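Local atomic coordinates of hypothetical protein (Bacteroides caccae, PDB entry 4M8R), a protein that is of unknown function but pairs an N-terminal Ig-like domain with a WD40-like, beta-propeller-type domain. Residues R213-A224 and S237-L248; P150-L158 and E255-V263. All coordinates share one frame; numbering follows the deposited sequence.

Contact 1: residues R213-A224 and S237-L248; sequences RGKGYSLYNVSA and SNFPMPEPQFEL. With PO4 (phosphate ion), chain D; PO4 (phosphate ion), chain C.
Tyr220 and Pro240 face each other as a non-hydrogen-bonded antiparallel pair where edge strand 239-240 joins strand 217-221 in the WD40-like, propeller-type domain. Pro240 CB sits 3.8 Å from the centroid of the Tyr220 ring, a CH-pi contact offset toward the rim, while Asn238 OD1 lies at the edge of that ring. The same proline also serves Arg213: Pro240 CG packs over the centre of the guanidinium, 3.5 Å from Arg213 CZ. With CG anti to the backbone N (chi1 -172°) and an extended chain beyond, Arg213 spans two phosphate ions, probably from the crystallisation liquor, which approach the guanidinium at its edge. Its NE donates to O3 of the chain D phosphate at 2.8 Å, and Asn238 ND2 holds O1 of the same ion. Arg49, Arg89 and Lys105 of a neighbouring subunit complete the anion sites. A leucine in place of Arg213 would probably leave both phosphates short of donors and Pro240 without its flat cover. Farther along, Phe246 and Tyr217 exchange two backbone bonds. Beside them Gln245 lies extended beyond CG, its amide turned 22° from the guanidinium plane, and Gln245 OE1 accepts from Gly216 N at 3.0 Å, in the carbonyl plane.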
loop_
_atom_site.group_PDB
_atom_site.type_symbol
_atom_site.label_atom_id
_atom_site.label_comp_id
_atom_site.label_asym_id
_atom_site.label_seq_id
_atom_site.Cartn_x
_atom_site.Cartn_y
_atom_site.Cartn_z
ATOM N N ARG A 213 25.845 -24.457 6.994
ATOM C CA ARG A 213 25.412 -24.282 8.383
ATOM C C ARG A 213 26.074 -25.285 9.330
ATOM O O ARG A 213 26.237 -25.007 10.517
ATOM C CB ARG A 213 23.884 -24.400 8.476
ATOM C CG ARG A 213 23.291 -24.053 9.835
ATOM C CD ARG A 213 21.774 -24.011 9.768
ATOM N NE ARG A 213 21.190 -23.584 11.034
ATOM C CZ ARG A 213 19.887 -23.578 11.309
ATOM N NH1 ARG A 213 18.999 -23.982 10.410
ATOM N NH2 ARG A 213 19.468 -23.159 12.498
ATOM N N GLY A 214 26.442 -26.452 8.800
ATOM C CA GLY A 214 27.141 -27.469 9.581
ATOM C C GLY A 214 27.715 -28.555 8.691
ATOM O O GLY A 214 28.620 -28.299 7.898
ATOM N N LYS A 215 27.183 -29.765 8.821
ATOM C CA LYS A 215 27.548 -30.867 7.934
ATOM C C LYS A 215 27.125 -30.574 6.492
ATOM O O LYS A 215 27.823 -30.946 5.549
ATOM C CB LYS A 215 26.918 -32.180 8.414
ATOM C CG LYS A 215 25.397 -32.225 8.311
ATOM C CD LYS A 215 24.781 -33.288 9.216
ATOM C CE LYS A 215 23.263 -33.163 9.267
ATOM N NZ LYS A 215 22.805 -31.867 9.853
ATOM N N GLY A 216 25.992 -29.889 6.334
ATOM C CA GLY A 216 25.441 -29.576 5.015
ATOM C C GLY A 216 25.072 -28.119 4.832
ATOM O O GLY A 216 25.417 -27.261 5.654
ATOM N N TYR A 217 24.351 -27.850 3.745
ATOM C CA TYR A 217 24.060 -26.492 3.313
ATOM C C TYR A 217 22.617 -26.087 3.593
ATOM O O TYR A 217 21.697 -26.889 3.446
ATOM C CB TYR A 217 24.373 -26.347 1.821
ATOM C CG TYR A 217 25.851 -26.433 1.534
ATOM C CD1 TYR A 217 26.655 -25.305 1.619
ATOM C CD2 TYR A 217 26.453 -27.647 1.210
ATOM C CE1 TYR A 217 28.015 -25.374 1.375
ATOM C CE2 TYR A 217 27.814 -27.725 0.962
ATOM C CZ TYR A 217 28.588 -26.585 1.048
ATOM O OH TYR A 217 29.940 -26.637 0.810
ATOM N N SER A 218 22.442 -24.834 4.005
ATOM C CA SER A 218 21.124 -24.260 4.271
ATOM C C SER A 218 20.962 -22.949 3.524
ATOM O O SER A 218 21.939 -22.354 3.073
ATOM C CB SER A 218 20.938 -23.995 5.765
ATOM O OG SER A 218 20.863 -25.203 6.492
ATOM N N LEU A 219 19.717 -22.501 3.406
ATOM C CA LEU A 219 19.404 -21.257 2.722
ATOM C C LEU A 219 19.291 -20.134 3.749
ATOM O O LEU A 219 18.591 -20.279 4.744
ATOM C CB LEU A 219 18.095 -21.409 1.950
ATOM C CG LEU A 219 17.675 -20.231 1.073
ATOM C CD1 LEU A 219 18.693 -19.986 -0.029
ATOM C CD2 LEU A 219 16.297 -20.496 0.489
ATOM N N TYR A 220 19.986 -19.031 3.496
ATOM C CA TYR A 220 20.049 -17.900 4.422
ATOM C C TYR A 220 19.573 -16.621 3.755
ATOM O O TYR A 220 19.717 -16.451 2.548
ATOM C CB TYR A 220 21.490 -17.643 4.862
ATOM C CG TYR A 220 22.063 -18.609 5.877
ATOM C CD1 TYR A 220 22.428 -19.898 5.511
ATOM C CD2 TYR A 220 22.287 -18.208 7.192
ATOM C CE1 TYR A 220 22.973 -20.773 6.436
ATOM C CE2 TYR A 220 22.833 -19.073 8.122
ATOM C CZ TYR A 220 23.176 -20.349 7.742
ATOM O OH TYR A 220 23.711 -21.201 8.673
ATOM N N ASN A 221 19.036 -15.713 4.561
ATOM C CA ASN A 221 18.816 -14.343 4.136
ATOM C C ASN A 221 19.989 -13.509 4.611
ATOM O O ASN A 221 20.202 -13.368 5.808
ATOM C CB ASN A 221 17.526 -13.795 4.731
ATOM C CG ASN A 221 17.198 -12.409 4.220
ATOM O OD1 ASN A 221 18.076 -11.558 4.087
ATOM N ND2 ASN A 221 15.931 -12.181 3.912
ATOM N N VAL A 222 20.742 -12.944 3.676
ATOM C CA VAL A 222 21.956 -12.204 4.022
ATOM C C VAL A 222 21.850 -10.721 3.731
ATOM O O VAL A 222 22.833 -10.004 3.861
ATOM C CB VAL A 222 23.202 -12.787 3.317
ATOM C CG1 VAL A 222 23.409 -14.221 3.749
ATOM C CG2 VAL A 222 23.090 -12.700 1.801
ATOM N N SER A 223 20.670 -10.257 3.329
ATOM C CA SER A 223 20.468 -8.835 3.069
ATOM C C SER A 223 19.638 -8.138 4.155
ATOM O O SER A 223 19.537 -6.914 4.158
ATOM C CB SER A 223 19.823 -8.632 1.698
ATOM O OG SER A 223 18.529 -9.206 1.645
ATOM N N ALA A 224 19.059 -8.909 5.077
ATOM C CA ALA A 224 18.221 -8.342 6.147
ATOM C C ALA A 224 18.896 -7.217 6.952
ATOM O O ALA A 224 18.224 -6.280 7.380
ATOM C CB ALA A 224 17.752 -9.438 7.084
ATOM N N SER A 237 24.085 -10.799 9.382
ATOM C CA SER A 237 22.855 -11.504 9.718
ATOM C C SER A 237 23.161 -12.964 9.966
ATOM O O SER A 237 24.161 -13.483 9.482
ATOM C CB SER A 237 21.847 -11.426 8.565
ATOM O OG SER A 237 21.514 -10.093 8.235
ATOM N N ASN A 238 22.276 -13.619 10.707
ATOM C CA ASN A 238 22.293 -15.062 10.840
ATOM C C ASN A 238 20.874 -15.616 10.775
ATOM O O ASN A 238 20.294 -16.003 11.798
ATOM C CB ASN A 238 22.971 -15.480 12.143
ATOM C CG ASN A 238 23.138 -16.981 12.241
ATOM O OD1 ASN A 238 23.523 -17.631 11.267
ATOM N ND2 ASN A 238 22.829 -17.549 13.401
ATOM N N PHE A 239 20.332 -15.674 9.557
ATOM C CA PHE A 239 18.935 -16.054 9.342
ATOM C C PHE A 239 18.767 -17.260 8.405
ATOM O O PHE A 239 18.323 -17.114 7.272
ATOM C CB PHE A 239 18.158 -14.864 8.778
ATOM C CG PHE A 239 17.906 -13.759 9.774
ATOM C CD1 PHE A 239 17.296 -14.019 10.986
ATOM C CD2 PHE A 239 18.231 -12.448 9.467
ATOM C CE1 PHE A 239 17.043 -13.000 11.885
ATOM C CE2 PHE A 239 17.980 -11.423 10.359
ATOM C CZ PHE A 239 17.382 -11.703 11.569
ATOM N N PRO A 240 19.111 -18.464 8.879
ATOM C CA PRO A 240 18.827 -19.650 8.077
ATOM C C PRO A 240 17.349 -20.016 8.098
ATOM O O PRO A 240 16.628 -19.624 9.017
ATOM C CB PRO A 240 19.639 -20.748 8.772
ATOM C CG PRO A 240 19.755 -20.290 10.187
ATOM C CD PRO A 240 19.815 -18.785 10.130
HETATM N N MSE A 241 16.912 -20.768 7.095
HETATM C CA MSE A 241 15.550 -21.279 7.053
HETATM C C MSE A 241 15.438 -22.427 8.013
HETATM O O MSE A 241 16.414 -23.141 8.231
HETATM C CB MSE A 241 15.236 -21.806 5.658
HETATM C CG MSE A 241 15.209 -20.695 4.616
HETATM SE SE MSE A 241 13.388 -19.966 4.522
HETATM C CE MSE A 241 12.776 -21.302 3.228
ATOM N N PRO A 242 14.241 -22.647 8.585
ATOM C CA PRO A 242 14.010 -23.809 9.436
ATOM C C PRO A 242 13.788 -25.063 8.595
ATOM O O PRO A 242 12.713 -25.656 8.631
ATOM C CB PRO A 242 12.738 -23.428 10.186
ATOM C CG PRO A 242 11.979 -22.624 9.191
ATOM C CD PRO A 242 13.020 -21.831 8.445
ATOM N N GLU A 243 14.804 -25.442 7.829
ATOM C CA GLU A 243 14.741 -26.615 6.971
ATOM C C GLU A 243 15.984 -27.454 7.214
ATOM O O GLU A 243 16.977 -26.944 7.727
ATOM C CB GLU A 243 14.665 -26.199 5.500
ATOM C CG GLU A 243 13.488 -25.289 5.165
ATOM C CD GLU A 243 12.133 -25.975 5.278
ATOM O OE1 GLU A 243 12.082 -27.223 5.292
ATOM O OE2 GLU A 243 11.109 -25.260 5.353
ATOM N N PRO A 244 15.947 -28.739 6.834
ATOM C CA PRO A 244 17.140 -29.551 7.043
ATOM C C PRO A 244 18.323 -29.073 6.209
ATOM O O PRO A 244 18.151 -28.287 5.277
ATOM C CB PRO A 244 16.705 -30.960 6.601
ATOM C CG PRO A 244 15.220 -30.910 6.462
ATOM C CD PRO A 244 14.886 -29.487 6.140
ATOM N N GLN A 245 19.515 -29.533 6.572
ATOM C CA GLN A 245 20.721 -29.264 5.804
ATOM C C GLN A 245 20.870 -30.348 4.759
ATOM O O GLN A 245 20.498 -31.501 4.999
ATOM C CB GLN A 245 21.950 -29.253 6.712
ATOM C CG GLN A 245 21.920 -28.157 7.762
ATOM C CD GLN A 245 23.075 -28.238 8.741
ATOM O OE1 GLN A 245 24.165 -28.703 8.401
ATOM N NE2 GLN A 245 22.847 -27.768 9.962
ATOM N N PHE A 246 21.422 -29.991 3.606
ATOM C CA PHE A 246 21.641 -30.961 2.536
ATOM C C PHE A 246 23.077 -30.951 2.039
ATOM O O PHE A 246 23.681 -29.889 1.876
ATOM C CB PHE A 246 20.678 -30.700 1.380
ATOM C CG PHE A 246 19.241 -30.922 1.744
ATOM C CD1 PHE A 246 18.737 -32.215 1.862
ATOM C CD2 PHE A 246 18.394 -29.849 1.986
ATOM C CE1 PHE A 246 17.414 -32.430 2.213
ATOM C CE2 PHE A 246 17.071 -30.056 2.331
ATOM C CZ PHE A 246 16.581 -31.352 2.447
ATOM N N GLU A 247 23.613 -32.150 1.813
ATOM C CA GLU A 247 24.922 -32.317 1.189
ATOM C C GLU A 247 24.801 -32.129 -0.314
ATOM O O GLU A 247 23.718 -32.283 -0.888
ATOM C CB GLU A 247 25.504 -33.708 1.467
ATOM C CG GLU A 247 26.598 -33.753 2.522
ATOM C CD GLU A 247 26.059 -33.948 3.922
ATOM O OE1 GLU A 247 25.504 -32.978 4.478
ATOM O OE2 GLU A 247 26.202 -35.069 4.464
ATOM N N LEU A 248 25.925 -31.791 -0.941
ATOM C CA LEU A 248 26.018 -31.757 -2.391
ATOM C C LEU A 248 25.964 -33.184 -2.930
ATOM O O LEU A 248 26.343 -34.127 -2.226
ATOM C CB LEU A 248 27.328 -31.104 -2.826
ATOM C CG LEU A 248 27.481 -29.623 -2.503
ATOM C CD1 LEU A 248 28.931 -29.189 -2.661
ATOM C CD2 LEU A 248 26.564 -28.796 -3.390
HETATM P P PO4 D . 22.477 -21.589 14.216
HETATM O O1 PO4 D . 23.172 -20.262 14.407
HETATM O O2 PO4 D . 20.977 -21.436 14.312
HETATM O O3 PO4 D . 22.809 -22.174 12.864
HETATM O O4 PO4 D . 22.950 -22.503 15.316
HETATM P P PO4 C . 15.987 -23.928 13.225
HETATM O O1 PO4 C . 16.682 -23.373 14.453
HETATM O O2 PO4 C . 14.491 -23.831 13.388
HETATM O O3 PO4 C . 16.395 -23.141 12.015
HETATM O O4 PO4 C . 16.415 -25.355 13.008
HETATM O O HOH W 1 21.871 -14.631 7.516
HETATM O O HOH W 2 22.484 -8.808 6.301
#

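Contact 2: residues P150-L158 and E255-V263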
loop_
_atom_site.group_PDB
_atom_site.type_symbol
_atom_site.label_atom_id
_atom_site.label_comp_id
_atom_site.label_asym_id
_atom_site.label_seq_id
_atom_site.Cartn_x
_atom_site.Cartn_y
_atom_site.Cartn_z
ATOM N N PRO A 150 39.830 -8.197 -3.972
ATOM C CA PRO A 150 40.060 -8.225 -5.419
ATOM C C PRO A 150 39.375 -9.385 -6.131
ATOM O O PRO A 150 39.196 -9.338 -7.341
ATOM C CB PRO A 150 41.582 -8.348 -5.533
ATOM C CG PRO A 150 42.012 -8.989 -4.261
ATOM C CD PRO A 150 41.051 -8.518 -3.210
ATOM N N ASP A 151 38.989 -10.407 -5.373
ATOM C CA ASP A 151 38.313 -11.586 -5.915
ATOM C C ASP A 151 36.781 -11.457 -5.902
ATOM O O ASP A 151 36.078 -12.456 -6.083
ATOM C CB ASP A 151 38.741 -12.839 -5.130
ATOM C CG ASP A 151 38.465 -12.728 -3.627
ATOM O OD1 ASP A 151 38.529 -11.603 -3.075
ATOM O OD2 ASP A 151 38.194 -13.771 -2.997
ATOM N N PHE A 152 36.277 -10.237 -5.702
ATOM C CA PHE A 152 34.837 -9.974 -5.614
ATOM C C PHE A 152 34.119 -10.597 -6.799
ATOM O O PHE A 152 34.501 -10.394 -7.946
ATOM C CB PHE A 152 34.577 -8.462 -5.555
ATOM C CG PHE A 152 33.232 -8.073 -4.983
ATOM C CD1 PHE A 152 32.705 -8.708 -3.864
ATOM C CD2 PHE A 152 32.522 -7.012 -5.532
ATOM C CE1 PHE A 152 31.485 -8.322 -3.337
ATOM C CE2 PHE A 152 31.304 -6.617 -5.004
ATOM C CZ PHE A 152 30.785 -7.274 -3.905
ATOM N N ARG A 153 33.064 -11.346 -6.501
ATOM C CA ARG A 153 32.514 -12.325 -7.425
ATOM C C ARG A 153 30.997 -12.374 -7.303
ATOM O O ARG A 153 30.455 -12.072 -6.245
ATOM C CB ARG A 153 33.095 -13.679 -7.040
ATOM C CG ARG A 153 33.113 -14.731 -8.122
ATOM C CD ARG A 153 34.000 -15.883 -7.680
ATOM N NE ARG A 153 33.512 -16.499 -6.441
ATOM C CZ ARG A 153 33.029 -17.739 -6.333
ATOM N NH1 ARG A 153 32.962 -18.554 -7.385
ATOM N NH2 ARG A 153 32.619 -18.177 -5.149
ATOM N N SER A 154 30.319 -12.768 -8.379
ATOM C CA SER A 154 28.870 -12.980 -8.354
ATOM C C SER A 154 28.154 -11.711 -7.909
ATOM O O SER A 154 27.300 -11.728 -7.021
ATOM C CB SER A 154 28.525 -14.149 -7.426
ATOM O OG SER A 154 27.175 -14.537 -7.581
ATOM N N VAL A 155 28.512 -10.608 -8.546
ATOM C CA VAL A 155 28.109 -9.294 -8.081
ATOM C C VAL A 155 26.672 -8.974 -8.473
ATOM O O VAL A 155 26.291 -9.104 -9.634
ATOM C CB VAL A 155 29.063 -8.216 -8.612
ATOM C CG1 VAL A 155 28.654 -6.845 -8.102
ATOM C CG2 VAL A 155 30.488 -8.544 -8.187
ATOM N N VAL A 156 25.888 -8.550 -7.487
ATOM C CA VAL A 156 24.473 -8.259 -7.668
ATOM C C VAL A 156 24.082 -7.035 -6.859
ATOM O O VAL A 156 24.849 -6.562 -6.022
ATOM C CB VAL A 156 23.594 -9.438 -7.211
ATOM C CG1 VAL A 156 23.869 -10.666 -8.056
ATOM C CG2 VAL A 156 23.821 -9.753 -5.738
ATOM N N ASN A 157 22.875 -6.538 -7.104
ATOM C CA ASN A 157 22.359 -5.377 -6.399
ATOM C C ASN A 157 21.025 -5.687 -5.760
ATOM O O ASN A 157 20.188 -6.354 -6.355
ATOM C CB ASN A 157 22.183 -4.212 -7.368
ATOM C CG ASN A 157 21.371 -3.066 -6.774
ATOM O OD1 ASN A 157 20.240 -2.815 -7.189
ATOM N ND2 ASN A 157 21.949 -2.360 -5.800
ATOM N N LEU A 158 20.836 -5.218 -4.533
ATOM C CA LEU A 158 19.513 -5.171 -3.940
ATOM C C LEU A 158 18.994 -3.768 -4.156
ATOM O O LEU A 158 19.610 -2.806 -3.715
ATOM C CB LEU A 158 19.561 -5.498 -2.452
ATOM C CG LEU A 158 18.218 -5.405 -1.723
ATOM C CD1 LEU A 158 17.175 -6.308 -2.367
ATOM C CD2 LEU A 158 18.409 -5.755 -0.256
ATOM N N GLU A 255 33.966 -25.335 -4.537
ATOM C CA GLU A 255 34.689 -24.461 -5.479
ATOM C C GLU A 255 34.059 -24.424 -6.882
ATOM O O GLU A 255 34.368 -23.537 -7.679
ATOM C CB GLU A 255 36.177 -24.845 -5.579
ATOM C CG GLU A 255 36.458 -26.335 -5.765
ATOM C CD GLU A 255 36.700 -27.075 -4.455
ATOM O OE1 GLU A 255 36.279 -26.579 -3.386
ATOM O OE2 GLU A 255 37.311 -28.161 -4.496
ATOM N N GLN A 256 33.177 -25.378 -7.173
ATOM C CA GLN A 256 32.491 -25.451 -8.464
ATOM C C GLN A 256 31.301 -24.493 -8.602
ATOM O O GLN A 256 30.735 -24.370 -9.688
ATOM C CB GLN A 256 32.017 -26.883 -8.707
ATOM C CG GLN A 256 33.146 -27.902 -8.717
ATOM C CD GLN A 256 32.662 -29.295 -9.053
ATOM O OE1 GLN A 256 31.940 -29.909 -8.279
ATOM N NE2 GLN A 256 33.050 -29.796 -10.211
ATOM N N PHE A 257 30.931 -23.817 -7.515
ATOM C CA PHE A 257 29.750 -22.954 -7.488
ATOM C C PHE A 257 30.116 -21.506 -7.191
ATOM O O PHE A 257 31.220 -21.210 -6.728
ATOM C CB PHE A 257 28.783 -23.424 -6.397
ATOM C CG PHE A 257 28.346 -24.853 -6.539
ATOM C CD1 PHE A 257 29.190 -25.890 -6.167
ATOM C CD2 PHE A 257 27.086 -25.162 -7.025
ATOM C CE1 PHE A 257 28.790 -27.208 -6.289
ATOM C CE2 PHE A 257 26.679 -26.481 -7.148
ATOM C CZ PHE A 257 27.531 -27.505 -6.778
ATOM N N GLY A 258 29.172 -20.609 -7.452
ATOM C CA GLY A 258 29.286 -19.216 -7.024
ATOM C C GLY A 258 29.833 -18.231 -8.042
ATOM O O GLY A 258 29.947 -17.043 -7.745
ATOM N N ASP A 259 30.172 -18.702 -9.239
ATOM C CA ASP A 259 30.649 -17.802 -10.287
ATOM C C ASP A 259 29.516 -16.917 -10.797
ATOM O O ASP A 259 29.746 -15.778 -11.206
ATOM C CB ASP A 259 31.284 -18.591 -11.429
ATOM C CG ASP A 259 32.591 -19.244 -11.020
ATOM O OD1 ASP A 259 33.419 -18.555 -10.383
ATOM O OD2 ASP A 259 32.785 -20.441 -11.328
ATOM N N TYR A 260 28.298 -17.450 -10.766
ATOM C CA TYR A 260 27.110 -16.698 -11.138
ATOM C C TYR A 260 26.034 -16.823 -10.066
ATOM O O TYR A 260 25.933 -17.849 -9.403
ATOM C CB TYR A 260 26.572 -17.183 -12.486
ATOM C CG TYR A 260 27.544 -16.957 -13.614
ATOM C CD1 TYR A 260 27.645 -15.712 -14.233
ATOM C CD2 TYR A 260 28.384 -17.982 -14.050
ATOM C CE1 TYR A 260 28.546 -15.497 -15.260
ATOM C CE2 TYR A 260 29.285 -17.775 -15.078
ATOM C CZ TYR A 260 29.363 -16.534 -15.679
ATOM O OH TYR A 260 30.254 -16.331 -16.701
ATOM N N PRO A 261 25.227 -15.767 -9.891
ATOM C CA PRO A 261 24.153 -15.848 -8.910
ATOM C C PRO A 261 23.088 -16.876 -9.283
ATOM O O PRO A 261 22.746 -17.037 -10.457
ATOM C CB PRO A 261 23.555 -14.435 -8.903
ATOM C CG PRO A 261 24.075 -13.752 -10.116
ATOM C CD PRO A 261 25.358 -14.425 -10.483
ATOM N N GLY A 262 22.585 -17.579 -8.275
ATOM C CA GLY A 262 21.430 -18.434 -8.456
ATOM C C GLY A 262 20.180 -17.588 -8.603
ATOM O O GLY A 262 20.187 -16.387 -8.315
ATOM N N VAL A 263 19.102 -18.218 -9.055
ATOM C CA VAL A 263 17.859 -17.507 -9.318
ATOM C C VAL A 263 16.678 -18.279 -8.760
ATOM O O VAL A 263 16.542 -19.471 -9.000
ATOM C CB VAL A 263 17.671 -17.293 -10.832
ATOM C CG1 VAL A 263 16.258 -16.832 -11.149
ATOM C CG2 VAL A 263 18.683 -16.286 -11.352
#
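Arg153 reaches across to the turn at Gly258 and Asp259, and its side chain is the main polar link between 150-158 and 255-263. From CB the chain leaves with CG anti to the backbone N, and Arg153 CG passes 3.9 Å from Gly258 O. CD comes alongside Asp259 OD1; then the bend at chi3 (60°) turns the guanidinium flat against the turn, with Gly258 O over its centre, 3.5 Å from Arg153 CZ. At the tip, Arg153 NH1 donates twice, both partners near the guanidinium plane: to Asp259 OD1 at 3.0 Å, a salt bridge, and to Phe257 O at 3.2 Å. The carboxylate stands almost perpendicular to the guanidinium, at 83°, and Arg153 NH1 meets OD1 from above the carboxylate plane. NH2 turns instead to Gln174 OE1, on strand 173-180 of the same sheet, which helps fix the rotation of the group. Gly258 has backbone angles that call for glycine, and a CB there would run into Arg153 NH2. Next along, Ser154 OG lies 3.4 Å from Pro261 CD, and the Val156 and Pro261 side chains run past each other in opposite directions, Val156 CG1 3.7 Å from Pro261 CG. The chain turns a corner at Ser154, and these contacts join the edge strand of one four-stranded antiparallel sheet to the entry of strand 262-264 in the next sheet, blade-to-blade packing consistent with a beta-propeller.

Overall arrangement
The centres of contact 1 and contact 2 lie about 17 Å apart, and both reach the same mixed sheet: 239-240 forms one outer edge, while 262-264, the next strand in the chain, runs parallel to 196-201 in its interior. Contact 2 is nearer the middle of the chain, about 10 Å from its centre against 18 Å for contact 1. They touch directly at two places, Leu248 CD2 against Phe257 CZ at 3.8 Å and Ser223 CB against Leu158 CD2 at 3.8 Å. The phosphates and a neighbouring subunit meet contact 1, whereas contact 2 is touched by no other protein chain and has a 1,2-ethanediol about 4 Å from the Pro261 side chain.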